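Local coordinates for protein ATP phosphoribosyltransferase (Methanobacterium thermoautotrophicum, PDB 2VD3) that probably catalyses the condensation of ATP with 5-phosphoribose 1-diphosphate to give phosphoribosyl-ATP, the first step of histidine biosynthesis, at residues Ile125-Tyr129 with Asp177-Glu181. Numbering follows the deposited sequence. Where two conformers were deposited one is given.
With MG (magnesium ion), chain M.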
# COMPACT_ATOMS: atom_id res chain seq x y z
N ILE A 125 -7.77 -29.97 11.74
CA ILE A 125 -9.06 -30.39 11.20
C ILE A 125 -8.87 -31.51 10.18
O ILE A 125 -9.64 -32.47 10.17
CB ILE A 125 -9.83 -29.19 10.57
CG1 ILE A 125 -10.27 -28.20 11.66
CG2 ILE A 125 -11.02 -29.66 9.72
CD1 ILE A 125 -10.62 -26.79 11.16
N THR A 126 -7.84 -31.39 9.34
CA THR A 126 -7.62 -32.36 8.28
C THR A 126 -7.14 -33.72 8.82
O THR A 126 -7.67 -34.76 8.39
CB THR A 126 -6.71 -31.82 7.12
OG1 THR A 126 -7.22 -30.57 6.64
CG2 THR A 126 -6.66 -32.80 5.95
N GLU A 127 -6.18 -33.73 9.74
CA GLU A 127 -5.76 -34.98 10.39
C GLU A 127 -6.98 -35.63 11.01
O GLU A 127 -7.22 -36.82 10.82
CB GLU A 127 -4.68 -34.76 11.46
CG GLU A 127 -3.31 -34.30 10.95
CD GLU A 127 -2.47 -35.39 10.27
OE1 GLU A 127 -2.95 -36.54 10.09
OE2 GLU A 127 -1.31 -35.09 9.92
N ASN A 128 -7.75 -34.83 11.74
CA ASN A 128 -8.94 -35.30 12.44
C ASN A 128 -10.02 -35.88 11.53
O ASN A 128 -10.64 -36.89 11.88
CB ASN A 128 -9.53 -34.16 13.28
CG ASN A 128 -10.38 -34.66 14.42
OD1 ASN A 128 -9.86 -35.21 15.39
ND2 ASN A 128 -11.69 -34.48 14.31
N TYR A 129 -10.26 -35.24 10.39
CA TYR A 129 -11.18 -35.73 9.36
C TYR A 129 -10.71 -37.07 8.81
O TYR A 129 -11.52 -38.00 8.63
CB TYR A 129 -11.29 -34.70 8.22
CG TYR A 129 -11.86 -35.23 6.91
CD1 TYR A 129 -13.23 -35.19 6.65
CD2 TYR A 129 -11.02 -35.75 5.93
CE1 TYR A 129 -13.75 -35.67 5.44
CE2 TYR A 129 -11.53 -36.23 4.73
CZ TYR A 129 -12.89 -36.19 4.49
OH TYR A 129 -13.39 -36.65 3.29
N ASP A 177 -15.42 -33.79 -1.07
CA ASP A 177 -16.09 -33.83 0.24
C ASP A 177 -16.07 -32.48 0.94
O ASP A 177 -15.23 -31.62 0.63
CB ASP A 177 -15.49 -34.89 1.15
CG ASP A 177 -16.48 -35.42 2.17
OD1 ASP A 177 -17.60 -34.85 2.29
OD2 ASP A 177 -16.15 -36.41 2.86
N THR A 178 -17.01 -32.28 1.86
CA THR A 178 -16.99 -31.14 2.76
C THR A 178 -16.50 -31.61 4.12
O THR A 178 -17.06 -32.52 4.71
CB THR A 178 -18.38 -30.46 2.87
OG1 THR A 178 -18.80 -30.01 1.58
CG2 THR A 178 -18.32 -29.25 3.81
N ILE A 179 -15.43 -30.99 4.60
CA ILE A 179 -14.82 -31.36 5.89
C ILE A 179 -15.49 -30.65 7.06
O ILE A 179 -15.72 -31.25 8.10
CB ILE A 179 -13.30 -31.08 5.90
CG1 ILE A 179 -12.65 -31.66 4.64
CG2 ILE A 179 -12.66 -31.64 7.15
CD1 ILE A 179 -11.22 -31.22 4.41
N LEU A 180 -15.81 -29.37 6.89
CA LEU A 180 -16.31 -28.54 7.98
C LEU A 180 -17.09 -27.36 7.44
O LEU A 180 -16.68 -26.73 6.45
CB LEU A 180 -15.13 -28.03 8.84
CG LEU A 180 -15.43 -27.14 10.05
CD1 LEU A 180 -15.24 -27.90 11.37
CD2 LEU A 180 -14.54 -25.92 10.01
N GLU A 181 -18.22 -27.08 8.07
CA GLU A 181 -18.97 -25.86 7.81
C GLU A 181 -18.54 -24.82 8.84
O GLU A 181 -18.52 -25.09 10.05
CB GLU A 181 -20.48 -26.09 7.89
CG GLU A 181 -21.00 -27.24 7.04
CD GLU A 181 -20.85 -27.01 5.55
OE1 GLU A 181 -20.42 -25.91 5.13
OE2 GLU A 181 -21.17 -27.95 4.78
MG MG M . -18.74 -35.93 4.14
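The carboxylate of Asp177 is gripped at both oxygens: OD2 accepts a 2.8 Å hydrogen bond from Tyr129 OH, while OD1 binds a magnesium ion at 2.4 Å and takes a weak bond from the backbone N of Thr178. The hydroxyl meets OD2 on its anti side, 26° out of the carboxylate plane, and the ring and carboxylate planes stand 72° apart. With CG anti to the backbone N (chi1 162°), the Tyr129 ring extends from helix 123-132 toward strand 173-188. Ile179 packs on the near part of Tyr129: its CG1 lies over one ring face, toward the rim, a CH-pi contact 4.2 Å from the centroid, and its CG2 presses on Tyr129 CB at 3.5 Å. That same methyl meets Ile125 CG2 one helical turn back, and Ile125 CD1 goes on to touch Leu180 CD2. Ile179 and Leu180 together pair with Leu96 of strand 94-101 in a classic beta bulge. A phenylalanine in place of Tyr129 would probably leave Asp177 OD2 without this donor and the carboxylate less firmly oriented. Helix thus packs on sheet, as in the periplasmic-binding-protein-like fold, through an apolar seam whose polar end holds a carboxylate probably offset in charge by magnesium.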